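Local coordinates for protein agglutinin (Narcissus pseudonarcissus, PDB 3DZW) that binds alpha-linked mannose, including alpha-1,3-mannobiose, as a daffodil lectin of the monocot mannose-binding family, at several sugar pockets in each chain, at the interface of chains A and B and the interface of chains A and C. Numbering follows the deposited sequence. Chains: chain A/B/C, Agglutinin.

Contact 1: the interface of chains A and B. Residues chain A 85, 96-100; chain B 85, 96-100.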
loop_
_atom_site.group_PDB
_atom_site.type_symbol
_atom_site.label_atom_id
_atom_site.label_comp_id
_atom_site.label_asym_id
_atom_site.label_seq_id
_atom_site.Cartn_x
_atom_site.Cartn_y
_atom_site.Cartn_z
ATOM N N VAL A 85 8.267 -17.572 2.195
ATOM C CA VAL A 85 7.289 -16.554 1.796
ATOM C C VAL A 85 6.698 -16.845 0.413
ATOM O O VAL A 85 7.401 -17.298 -0.474
ATOM C CB VAL A 85 7.881 -15.089 1.769
ATOM C CG1 VAL A 85 8.214 -14.600 3.182
ATOM C CG2 VAL A 85 9.098 -14.986 0.831
ATOM N N ILE A 96 7.343 -18.661 -4.578
ATOM C CA ILE A 96 7.706 -19.125 -3.240
ATOM C C ILE A 96 9.225 -19.017 -3.081
ATOM O O ILE A 96 9.982 -19.568 -3.914
ATOM C CB ILE A 96 7.319 -20.576 -2.989
ATOM C CG1 ILE A 96 5.805 -20.749 -3.009
ATOM C CG2 ILE A 96 7.863 -21.042 -1.631
ATOM C CD1 ILE A 96 5.360 -22.194 -2.884
ATOM N N TYR A 97 9.676 -18.309 -2.030
ATOM C CA TYR A 97 11.117 -18.149 -1.729
ATOM C C TYR A 97 11.444 -18.680 -0.342
ATOM O O TYR A 97 10.626 -18.587 0.567
ATOM C CB TYR A 97 11.543 -16.688 -1.753
ATOM C CG TYR A 97 11.442 -15.946 -3.069
ATOM C CD1 TYR A 97 10.303 -15.212 -3.388
ATOM C CD2 TYR A 97 12.510 -15.927 -3.966
ATOM C CE1 TYR A 97 10.210 -14.503 -4.587
ATOM C CE2 TYR A 97 12.431 -15.220 -5.166
ATOM C CZ TYR A 97 11.279 -14.508 -5.472
ATOM O OH TYR A 97 11.201 -13.803 -6.666
ATOM N N GLY A 98 12.658 -19.212 -0.169
ATOM C CA GLY A 98 13.100 -19.714 1.143
ATOM C C GLY A 98 14.250 -20.715 1.010
ATOM O O GLY A 98 14.537 -21.153 -0.085
ATOM N N THR A 99 14.899 -21.080 2.125
ATOM C CA THR A 99 14.558 -20.574 3.463
ATOM C C THR A 99 15.250 -19.209 3.737
ATOM O O THR A 99 15.880 -18.636 2.839
ATOM C CB THR A 99 14.927 -21.598 4.559
ATOM O OG1 THR A 99 14.416 -21.163 5.823
ATOM C CG2 THR A 99 16.445 -21.783 4.647
ATOM N N ALA A 100 15.117 -18.695 4.969
ATOM C CA ALA A 100 15.738 -17.398 5.348
ATOM C C ALA A 100 17.266 -17.557 5.424
ATOM O O ALA A 100 17.765 -18.446 6.115
ATOM C CB ALA A 100 15.188 -16.900 6.653
ATOM N N VAL B 85 14.952 -12.317 -2.581
ATOM C CA VAL B 85 14.213 -11.125 -2.154
ATOM C C VAL B 85 14.658 -10.646 -0.768
ATOM O O VAL B 85 14.934 -11.454 0.103
ATOM C CB VAL B 85 12.647 -11.336 -2.110
ATOM C CG1 VAL B 85 12.074 -11.515 -3.520
ATOM C CG2 VAL B 85 12.258 -12.505 -1.186
ATOM N N ILE B 96 16.320 -11.800 4.185
ATOM C CA ILE B 96 16.663 -12.245 2.834
ATOM C C ILE B 96 16.181 -13.687 2.658
ATOM O O ILE B 96 16.538 -14.570 3.473
ATOM C CB ILE B 96 18.162 -12.225 2.565
ATOM C CG1 ILE B 96 18.704 -10.801 2.601
ATOM C CG2 ILE B 96 18.462 -12.845 1.194
ATOM C CD1 ILE B 96 20.213 -10.725 2.459
ATOM N N TYR B 97 15.370 -13.933 1.613
ATOM C CA TYR B 97 14.855 -15.284 1.297
ATOM C C TYR B 97 15.272 -15.710 -0.102
ATOM O O TYR B 97 15.372 -14.880 -0.999
ATOM C CB TYR B 97 13.334 -15.336 1.339
ATOM C CG TYR B 97 12.658 -15.076 2.668
ATOM C CD1 TYR B 97 12.232 -13.797 3.014
ATOM C CD2 TYR B 97 12.386 -16.121 3.552
ATOM C CE1 TYR B 97 11.583 -13.550 4.225
ATOM C CE2 TYR B 97 11.736 -15.889 4.765
ATOM C CZ TYR B 97 11.335 -14.601 5.096
ATOM O OH TYR B 97 10.685 -14.371 6.302
ATOM N N GLY B 98 15.484 -17.014 -0.298
ATOM C CA GLY B 98 15.845 -17.545 -1.624
ATOM C C GLY B 98 16.532 -18.910 -1.522
ATOM O O GLY B 98 16.899 -19.314 -0.437
ATOM N N THR B 99 16.711 -19.611 -2.651
ATOM C CA THR B 99 16.288 -19.134 -3.976
ATOM C C THR B 99 14.791 -19.462 -4.237
ATOM O O THR B 99 14.091 -19.945 -3.338
ATOM C CB THR B 99 17.176 -19.726 -5.093
ATOM O OG1 THR B 99 16.865 -19.103 -6.343
ATOM C CG2 THR B 99 16.979 -21.242 -5.202
ATOM N N ALA B 100 14.310 -19.187 -5.458
ATOM C CA ALA B 100 12.896 -19.462 -5.824
ATOM C C ALA B 100 12.671 -20.980 -5.922
ATOM O O ALA B 100 13.400 -21.672 -6.633
ATOM C CB ALA B 100 12.534 -18.784 -7.114
#
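The carbonyl oxygen A:Ile96 O lies 3.5 Å from B:Ala100 CA, where the two chains run antiparallel, and B:Ile96 O meets A:Ala100 in the same way. The contact is carried beside it by Tyr97 and Val85 of either chain. The methyl A:Val85 CG1 sits over one face of the B:Tyr97 ring, 3.6 Å above the plane and displaced toward the CE1-CZ rim, in a CH-pi contact 3.7 Å from CZ. The second methyl, A:Val85 CG2, lies farther back along the ring, 4.0 Å from B:Tyr97 CG. Tyrosine and valine side chains cross at about a right angle, and B:Val85 covers A:Tyr97 in the same way. In B:Tyr97, CG anti to the carbonyl carbon (chi1 -64°) swings the ring under A:Val85. At the axis A:Tyr97 CB and B:Tyr97 CB meet at 3.8 Å, while A:Tyr97 CD2 brushes the backbone of B:Ala100 at 4.0 Å from CA. A:Gly98 O and B:Gly98 O, each next to a cis peptide bond, come doubtfully close at 3.0 Å, a clash of two acceptors. Because Tyr97 of either chain also lines a sugar pocket, the partner's valine may steady the ring for binding. A:Tyr97 lies next to the end of strand 94-98 and bridges antiparallel to B:Ala100, at the start of strand 100-103, while A:Val85 lies on strand 84-88; here each chain crosses over to its partner.

Contact 2: the interface of chains A and C. Residues chain A 22, 24, 34, 36-37; chain C 20, 36-37.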
loop_
_atom_site.group_PDB
_atom_site.type_symbol
_atom_site.label_atom_id
_atom_site.label_comp_id
_atom_site.label_asym_id
_atom_site.label_seq_id
_atom_site.Cartn_x
_atom_site.Cartn_y
_atom_site.Cartn_z
ATOM N N VAL A 22 -4.905 -9.691 -8.255
ATOM C CA VAL A 22 -5.530 -10.298 -7.081
ATOM C C VAL A 22 -5.359 -11.852 -7.134
ATOM O O VAL A 22 -5.677 -12.485 -8.151
ATOM C CB VAL A 22 -7.018 -9.936 -6.956
ATOM C CG1 VAL A 22 -7.658 -10.671 -5.774
ATOM C CG2 VAL A 22 -7.195 -8.417 -6.813
ATOM N N ILE A 24 -6.668 -14.929 -5.138
ATOM C CA ILE A 24 -7.741 -15.256 -4.176
ATOM C C ILE A 24 -8.150 -16.745 -3.988
ATOM O O ILE A 24 -8.300 -17.498 -4.953
ATOM C CB ILE A 24 -9.047 -14.422 -4.569
ATOM C CG1 ILE A 24 -10.199 -14.629 -3.562
ATOM C CG2 ILE A 24 -9.492 -14.755 -5.987
ATOM C CD1 ILE A 24 -11.404 -13.695 -3.815
ATOM N N TYR A 34 -6.028 -13.186 -10.801
ATOM C CA TYR A 34 -6.719 -12.298 -11.750
ATOM C C TYR A 34 -5.929 -11.049 -12.091
ATOM O O TYR A 34 -5.239 -10.486 -11.237
ATOM C CB TYR A 34 -8.074 -11.821 -11.187
ATOM C CG TYR A 34 -9.147 -12.862 -11.073
ATOM C CD1 TYR A 34 -9.967 -13.162 -12.163
ATOM C CD2 TYR A 34 -9.383 -13.519 -9.870
ATOM C CE1 TYR A 34 -10.962 -14.106 -12.070
ATOM C CE2 TYR A 34 -10.382 -14.476 -9.763
ATOM C CZ TYR A 34 -11.173 -14.763 -10.868
ATOM O OH TYR A 34 -12.177 -15.710 -10.776
ATOM N N VAL A 36 -7.101 -7.788 -13.075
ATOM C CA VAL A 36 -8.346 -7.013 -13.115
ATOM C C VAL A 36 -9.511 -8.055 -13.213
ATOM O O VAL A 36 -9.714 -8.823 -12.278
ATOM C CB VAL A 36 -8.392 -5.917 -14.232
ATOM C CG1 VAL A 36 -9.692 -5.121 -14.136
ATOM C CG2 VAL A 36 -7.250 -4.992 -14.110
ATOM N N ASP A 37 -10.219 -8.118 -14.349
ATOM C CA ASP A 37 -11.345 -9.072 -14.499
ATOM C C ASP A 37 -10.994 -10.363 -15.256
ATOM O O ASP A 37 -11.867 -11.214 -15.469
ATOM C CB ASP A 37 -12.554 -8.383 -15.196
ATOM C CG ASP A 37 -12.221 -7.867 -16.621
ATOM O OD1 ASP A 37 -11.104 -7.327 -16.831
ATOM O OD2 ASP A 37 -13.098 -7.971 -17.510
ATOM N N ARG C 20 -9.043 -5.476 -3.035
ATOM C CA ARG C 20 -9.605 -6.255 -4.152
ATOM C C ARG C 20 -10.383 -5.383 -5.187
ATOM O O ARG C 20 -10.949 -5.925 -6.156
ATOM C CB ARG C 20 -10.504 -7.392 -3.614
ATOM C CG ARG C 20 -11.684 -6.928 -2.732
ATOM C CD ARG C 20 -12.402 -8.108 -2.061
ATOM N NE ARG C 20 -13.169 -8.896 -3.002
ATOM C CZ ARG C 20 -13.776 -10.051 -2.713
ATOM N NH1 ARG C 20 -13.685 -10.587 -1.493
ATOM N NH2 ARG C 20 -14.463 -10.685 -3.661
ATOM N N VAL C 36 -12.871 -7.486 -7.746
ATOM C CA VAL C 36 -12.136 -8.657 -8.247
ATOM C C VAL C 36 -12.487 -8.768 -9.763
ATOM O O VAL C 36 -12.123 -7.879 -10.529
ATOM C CB VAL C 36 -12.386 -9.976 -7.452
ATOM C CG1 VAL C 36 -11.529 -11.112 -8.032
ATOM C CG2 VAL C 36 -12.051 -9.799 -6.034
ATOM N N ASP C 37 -13.231 -9.811 -10.175
ATOM C CA ASP C 37 -13.580 -9.992 -11.611
ATOM C C ASP C 37 -14.994 -9.543 -11.983
ATOM O O ASP C 37 -15.418 -9.724 -13.129
ATOM C CB ASP C 37 -13.402 -11.469 -12.027
ATOM C CG ASP C 37 -14.299 -12.427 -11.228
ATOM O OD1 ASP C 37 -14.432 -12.245 -9.991
ATOM O OD2 ASP C 37 -14.842 -13.371 -11.834
#
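The turns of A:Val36 and C:Val36 approach each other across the two-fold axis with phi positive in both (about 64°). A:Asp37 CA and C:Asp37 CA come within 3.8 Å, and the carbonyl oxygens A:Val36 O and C:Val36 O are doubtfully close at 3.1 Å, a clash of two acceptors. Beside this backbone crossing, the ring of A:Tyr34 receives two side chains of chain C on one and the same face. C:Asp37 lies over the CE1 side, its CB 3.6 Å from A:Tyr34 CE1. Its carboxylate stacks on the ring with the planes 29° apart, and C:Asp37 OD2 stays 3.7 Å from the phenol oxygen A:Tyr34 OH. The carboxylate is carried there by a chi1 of 61°, with CG between the backbone N and the carbonyl carbon. Over the opposite rim of that face, C:Val36 CG1 lies 3.7 Å from A:Tyr34 CD2, the valine crossing the tyrosine at about a right angle; CG1 stands anti to the backbone N. The methyl A:Ile24 CG2 meets the ring edge in plane from within chain A. Farther out, A:Val22 CG2 rests 4.2 Å from C:Arg20 CA, and the guanidinium of C:Arg20 reaches toward A:Ile24 CD1. A:Tyr34, a sugar-pocket residue, belongs to strand 31-35; A:Val36 and A:Asp37 form the turn to strand 38-42, and A:Val22 and A:Ile24 lie on strand 21-25.

Contact 3: the interface of chains A and B. Residues chain A 41, 62, 73, 75, 94; chain B 102, 104.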
loop_
_atom_site.group_PDB
_atom_site.type_symbol
_atom_site.label_atom_id
_atom_site.label_comp_id
_atom_site.label_asym_id
_atom_site.label_seq_id
_atom_site.Cartn_x
_atom_site.Cartn_y
_atom_site.Cartn_z
ATOM N N TRP A 41 -4.365 -17.638 -14.183
ATOM C CA TRP A 41 -3.836 -18.887 -13.609
ATOM C C TRP A 41 -4.787 -19.388 -12.540
ATOM O O TRP A 41 -5.441 -18.591 -11.854
ATOM C CB TRP A 41 -2.441 -18.675 -13.007
ATOM C CG TRP A 41 -1.771 -19.958 -12.477
ATOM C CD1 TRP A 41 -0.899 -20.765 -13.152
ATOM C CD2 TRP A 41 -1.932 -20.545 -11.173
ATOM N NE1 TRP A 41 -0.507 -21.820 -12.350
ATOM C CE2 TRP A 41 -1.130 -21.712 -11.136
ATOM C CE3 TRP A 41 -2.684 -20.205 -10.040
ATOM C CZ2 TRP A 41 -1.051 -22.534 -10.004
ATOM C CZ3 TRP A 41 -2.605 -21.026 -8.915
ATOM C CH2 TRP A 41 -1.792 -22.178 -8.910
ATOM N N LEU A 62 3.161 -25.180 -0.390
ATOM C CA LEU A 62 1.951 -24.327 -0.490
ATOM C C LEU A 62 0.824 -25.281 -0.783
ATOM O O LEU A 62 0.836 -25.925 -1.821
ATOM C CB LEU A 62 2.102 -23.282 -1.586
ATOM C CG LEU A 62 0.955 -22.272 -1.795
ATOM C CD1 LEU A 62 0.746 -21.408 -0.559
ATOM C CD2 LEU A 62 1.226 -21.397 -3.016
ATOM N N TRP A 73 -4.615 -29.836 -3.610
ATOM C CA TRP A 73 -3.618 -29.243 -4.498
ATOM C C TRP A 73 -2.418 -28.830 -3.683
ATOM O O TRP A 73 -2.561 -28.404 -2.526
ATOM C CB TRP A 73 -4.166 -28.012 -5.241
ATOM C CG TRP A 73 -3.141 -27.400 -6.228
ATOM C CD1 TRP A 73 -3.022 -27.679 -7.560
ATOM C CD2 TRP A 73 -2.100 -26.443 -5.924
ATOM N NE1 TRP A 73 -1.984 -26.951 -8.112
ATOM C CE2 TRP A 73 -1.402 -26.187 -7.131
ATOM C CE3 TRP A 73 -1.692 -25.780 -4.754
ATOM C CZ2 TRP A 73 -0.320 -25.290 -7.200
ATOM C CZ3 TRP A 73 -0.614 -24.889 -4.828
ATOM C CH2 TRP A 73 0.055 -24.657 -6.046
ATOM N N SER A 75 2.030 -27.325 -4.191
ATOM C CA SER A 75 3.154 -26.918 -5.032
ATOM C C SER A 75 4.256 -28.004 -5.097
ATOM O O SER A 75 5.164 -27.935 -5.959
ATOM C CB SER A 75 3.742 -25.580 -4.532
ATOM O OG SER A 75 4.168 -25.665 -3.173
ATOM N N VAL A 94 3.679 -15.152 -9.196
ATOM C CA VAL A 94 3.417 -15.590 -7.815
ATOM C C VAL A 94 4.553 -16.589 -7.546
ATOM O O VAL A 94 4.646 -17.625 -8.225
ATOM C CB VAL A 94 2.057 -16.215 -7.639
ATOM C CG1 VAL A 94 1.888 -16.725 -6.215
ATOM C CG2 VAL A 94 0.948 -15.202 -7.983
ATOM N N TRP B 102 9.295 -22.392 -6.408
ATOM C CA TRP B 102 8.169 -22.632 -7.298
ATOM C C TRP B 102 7.581 -21.314 -7.745
ATOM O O TRP B 102 7.733 -20.316 -7.062
ATOM C CB TRP B 102 7.108 -23.477 -6.560
ATOM C CG TRP B 102 5.776 -23.631 -7.279
ATOM C CD1 TRP B 102 5.423 -24.617 -8.145
ATOM C CD2 TRP B 102 4.633 -22.765 -7.168
ATOM N NE1 TRP B 102 4.134 -24.421 -8.586
ATOM C CE2 TRP B 102 3.629 -23.290 -8.002
ATOM C CE3 TRP B 102 4.368 -21.596 -6.447
ATOM C CZ2 TRP B 102 2.370 -22.686 -8.136
ATOM C CZ3 TRP B 102 3.111 -20.993 -6.582
ATOM C CH2 TRP B 102 2.135 -21.541 -7.419
ATOM N N THR B 104 4.174 -19.514 -10.526
ATOM C CA THR B 104 3.050 -19.672 -11.469
ATOM C C THR B 104 3.484 -19.452 -12.932
ATOM O O THR B 104 2.808 -19.922 -13.867
ATOM C CB THR B 104 1.892 -18.707 -11.149
ATOM O OG1 THR B 104 2.401 -17.379 -11.031
ATOM C CG2 THR B 104 1.190 -19.095 -9.839
#
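Two hydrogen bonds tie A:Val94 to B:Thr104. B:Thr104 N donates to A:Val94 O at 3.0 Å, lying in the carbonyl plane with a C=O...N angle of 158°, and A:Val94 N returns a bond to the hydroxyl B:Thr104 OG1 at 3.2 Å. The threonine chi1 of 51° turns OG1 to that amide and leaves the methyl CG2 pointing at tryptophan. Within chain A, the hydroxyl A:Ser75 OG accepts from A:Leu62 N at 3.0 Å, which fixes the serine rotation. CH-pi contacts come next. B:Thr104 CG2 stands 3.6 Å above the centre of the A:Trp41 indole, and the same methyl packs on A:Val94 CB. A:Ser75 CB covers one face of B:Trp102 at 3.9 Å, near CG, opposite the face over which B:Thr104 N lies. The indoles themselves meet by their rims, tip to tip: B:Trp102 CZ2 approaches A:Trp73 CH2 at 3.7 Å, in the plane of the A:Trp73 ring, and A:Trp41 CZ2 at 3.9 Å, with that atom in the plane of B:Trp102. A:Leu62 CD2 adds an aliphatic contact at B:Trp102 CZ3, crossing it at about a right angle. The C-terminal strand of chain B thus brings its tryptophan to the two of chain A. The three indoles form the conserved hydrophobic centre of the beta-prism II fold, completed here by exchange of the C-terminal strand, which probably holds the A-B pair together as a strand-swapped dimer.

Contacts 1 and 3 belong to the A-B interface and share strands 94-98 and 100-103; their C-alpha centres lie about 15 Å apart. Contact 1 marks the crossover at the two-fold axis, and contact 3 is where the exchanged strand ends up. Contact 2 joins chains A and C, its C-alpha centre about 17 Å from that of contact 3 and about 26 Å from that of contact 1. Its turn leads into strand 38-42, which carries A:Trp41 of contact 3. Chain A thus meets B through strand exchange and C through the 36-37 turn with strands 21-25 and 31-35, which would suit strand-swapped dimers pairing into the four-chain assembly.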